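Local structure of rhogap protein (Gallus gallus, 1F7C) at residues S66-L71 with T98-T103. The protein stimulates GTP hydrolysis by the small GTPases RhoA and Cdc42, this chain being its helical RhoGAP (BH) domain. Residues are numbered along the deposited sequence; the frame is centred on the assembly and turned at random.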
ATOM      1  N   SER A  66       9.194  19.435  -1.056  1.00 69.76           N
ATOM      2  CA  SER A  66      10.539  19.805  -0.637  1.00 70.71           C
ATOM      3  C   SER A  66      11.005  18.992   0.563  1.00 70.32           C
ATOM      4  O   SER A  66      12.101  18.424   0.556  1.00 70.84           O
ATOM      5  CB  SER A  66      10.588  21.300  -0.302  1.00 71.32           C
ATOM      6  OG  SER A  66      10.197  22.082  -1.421  1.00 71.87           O
ATOM      7  N   ARG A  67      10.169  18.935   1.593  1.00 70.09           N
ATOM      8  CA  ARG A  67      10.513  18.200   2.801  1.00 69.46           C
ATOM      9  C   ARG A  67      10.496  16.701   2.559  1.00 68.16           C
ATOM     10  O   ARG A  67      11.292  15.963   3.140  1.00 67.67           O
ATOM     11  CB  ARG A  67       9.550  18.551   3.934  1.00 70.60           C
ATOM     12  CG  ARG A  67       9.418  20.038   4.192  1.00 73.60           C
ATOM     13  CD  ARG A  67       9.071  20.305   5.640  1.00 76.48           C
ATOM     14  NE  ARG A  67      10.165  19.909   6.521  1.00 79.95           N
ATOM     15  CZ  ARG A  67      10.130  19.995   7.847  1.00 82.37           C
ATOM     16  NH1 ARG A  67       9.048  20.465   8.461  1.00 84.45           N
ATOM     17  NH2 ARG A  67      11.184  19.617   8.560  1.00 83.92           N
ATOM     18  N   VAL A  68       9.590  16.250   1.698  1.00 67.10           N
ATOM     19  CA  VAL A  68       9.489  14.828   1.393  1.00 66.85           C
ATOM     20  C   VAL A  68      10.810  14.314   0.831  1.00 66.88           C
ATOM     21  O   VAL A  68      11.445  13.431   1.420  1.00 64.68           O
ATOM     22  CB  VAL A  68       8.366  14.553   0.371  1.00 67.13           C
ATOM     23  CG1 VAL A  68       8.368  13.085  -0.026  1.00 67.28           C
ATOM     24  CG2 VAL A  68       7.022  14.929   0.969  1.00 65.64           C
ATOM     25  N   GLN A  69      11.221  14.878  -0.305  1.00 67.01           N
ATOM     26  CA  GLN A  69      12.466  14.489  -0.966  1.00 66.59           C
ATOM     27  C   GLN A  69      13.645  14.494  -0.000  1.00 65.02           C
ATOM     28  O   GLN A  69      14.533  13.644  -0.084  1.00 64.86           O
ATOM     29  CB  GLN A  69      12.772  15.437  -2.130  1.00 68.04           C
ATOM     30  CG  GLN A  69      11.753  15.420  -3.256  1.00 68.79           C
ATOM     31  CD  GLN A  69      11.538  14.032  -3.818  1.00 70.28           C
ATOM     32  OE1 GLN A  69      12.478  13.240  -3.922  1.00 71.12           O
ATOM     33  NE2 GLN A  69      10.301  13.730  -4.195  1.00 70.98           N
ATOM     34  N   LYS A  70      13.647  15.457   0.915  1.00 63.60           N
ATOM     35  CA  LYS A  70      14.727  15.574   1.884  1.00 63.80           C
ATOM     36  C   LYS A  70      14.735  14.420   2.879  1.00 63.05           C
ATOM     37  O   LYS A  70      15.799  13.955   3.285  1.00 63.80           O
ATOM     38  CB  LYS A  70      14.632  16.908   2.630  1.00 65.01           C
ATOM     39  CG  LYS A  70      15.812  17.161   3.553  1.00 67.62           C
ATOM     40  CD  LYS A  70      15.746  18.530   4.204  1.00 70.36           C
ATOM     41  CE  LYS A  70      16.917  18.735   5.158  1.00 73.33           C
ATOM     42  NZ  LYS A  70      16.858  20.065   5.826  1.00 76.17           N
ATOM     43  N   LEU A  71      13.551  13.963   3.279  1.00 62.57           N
ATOM     44  CA  LEU A  71      13.461  12.848   4.214  1.00 60.89           C
ATOM     45  C   LEU A  71      13.891  11.587   3.477  1.00 60.37           C
ATOM     46  O   LEU A  71      14.619  10.751   4.019  1.00 58.87           O
ATOM     47  CB  LEU A  71      12.027  12.692   4.739  1.00 60.77           C
ATOM     48  CG  LEU A  71      11.706  11.432   5.559  1.00 59.00           C
ATOM     49  CD1 LEU A  71      12.661  11.307   6.732  1.00 59.20           C
ATOM     50  CD2 LEU A  71      10.270  11.490   6.047  1.00 59.06           C
ATOM     51  N   THR A  98       4.033  10.224   5.335  1.00 36.60           N
ATOM     52  CA  THR A  98       3.137   9.386   4.537  1.00 37.31           C
ATOM     53  C   THR A  98       3.384   9.639   3.057  1.00 38.39           C
ATOM     54  O   THR A  98       3.206   8.747   2.226  1.00 37.66           O
ATOM     55  CB  THR A  98       1.634   9.647   4.833  1.00 35.66           C
ATOM     56  OG1 THR A  98       1.304  11.002   4.519  1.00 34.18           O
ATOM     57  CG2 THR A  98       1.324   9.374   6.297  1.00 36.70           C
ATOM     58  N   SER A  99       3.787  10.862   2.728  1.00 39.22           N
ATOM     59  CA  SER A  99       4.076  11.196   1.342  1.00 38.55           C
ATOM     60  C   SER A  99       5.372  10.516   0.916  1.00 37.13           C
ATOM     61  O   SER A  99       5.504  10.081  -0.226  1.00 37.14           O
ATOM     62  CB  SER A  99       4.170  12.711   1.161  1.00 38.20           C
ATOM     63  OG  SER A  99       2.871  13.277   1.058  1.00 40.01           O
ATOM     64  N   ALA A 100       6.314  10.400   1.848  1.00 35.57           N
ATOM     65  CA  ALA A 100       7.579   9.753   1.556  1.00 35.93           C
ATOM     66  C   ALA A 100       7.302   8.310   1.172  1.00 38.46           C
ATOM     67  O   ALA A 100       7.861   7.793   0.202  1.00 40.20           O
ATOM     68  CB  ALA A 100       8.490   9.802   2.769  1.00 33.57           C
ATOM     69  N   LEU A 101       6.429   7.664   1.941  1.00 38.11           N
ATOM     70  CA  LEU A 101       6.074   6.280   1.693  1.00 36.20           C
ATOM     71  C   LEU A 101       5.436   6.090   0.316  1.00 37.53           C
ATOM     72  O   LEU A 101       5.776   5.148  -0.402  1.00 38.13           O
ATOM     73  CB  LEU A 101       5.133   5.780   2.796  1.00 35.09           C
ATOM     74  CG  LEU A 101       4.657   4.327   2.714  1.00 34.04           C
ATOM     75  CD1 LEU A 101       4.397   3.794   4.110  1.00 36.14           C
ATOM     76  CD2 LEU A 101       3.407   4.228   1.858  1.00 32.31           C
ATOM     77  N   LYS A 102       4.524   6.980  -0.062  1.00 37.63           N
ATOM     78  CA  LYS A 102       3.865   6.856  -1.359  1.00 40.95           C
ATOM     79  C   LYS A 102       4.794   7.119  -2.553  1.00 42.28           C
ATOM     80  O   LYS A 102       4.738   6.403  -3.554  1.00 43.85           O
ATOM     81  CB  LYS A 102       2.647   7.787  -1.440  1.00 40.05           C
ATOM     82  CG  LYS A 102       1.580   7.518  -0.389  1.00 42.28           C
ATOM     83  CD  LYS A 102       0.251   8.153  -0.754  1.00 41.83           C
ATOM     84  CE  LYS A 102       0.370   9.650  -0.957  1.00 43.75           C
ATOM     85  NZ  LYS A 102      -0.885  10.240  -1.515  1.00 41.47           N
ATOM     86  N   THR A 103       5.641   8.138  -2.460  1.00 43.20           N
ATOM     87  CA  THR A 103       6.548   8.433  -3.565  1.00 45.17           C
ATOM     88  C   THR A 103       7.583   7.316  -3.739  1.00 44.20           C
ATOM     89  O   THR A 103       7.973   7.008  -4.864  1.00 44.99           O
ATOM     90  CB  THR A 103       7.262   9.800  -3.383  1.00 44.67           C
ATOM     91  OG1 THR A 103       8.150   9.739  -2.263  1.00 50.14           O
ATOM     92  CG2 THR A 103       6.243  10.906  -3.155  1.00 42.92           C
TER
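Val68 fills the tight part of this contact with its two methyls. CG2 meets Ser99 CB at 3.6 Å. CG1 lies anti to the backbone N (chi1 175°) and rests on the backbone of Ala100, 3.8 Å from its CA. The segment axes come within 9.0 Å, at 68° to each other; the small Ser99 and Ala100 are consistent with that spacing. No hydrogen bond crosses. Ser99 OG is instead bonded to Lys95 O in its own helix and to Gly63 N, and the second bond ties the loop before helix 65-76 to helix 94-106. Leu71 touches more lightly, through CD2 on Ala100 CB at 4.1 Å. Thr103, partly exposed, marks the more open side. Thr103 OG1 lies 4.0 Å from Val68 CG1. It donates a 3.2 Å bond to Ala100 O, from above the carbonyl plane. An alanine at Thr103 removes the hydroxyl, which would probably cost Ala100 O this bond and open a small gap beside Val68 CG1. Arg60, the predicted arginine finger for GTP hydrolysis, has its side chain about 9 Å from that of Ser99. Within the all-helical RhoGAP domain, helix 94-106 packs between helix 65-76 and helix 35-51, where Leu101 meets Ile41, Cys44 and Ile45.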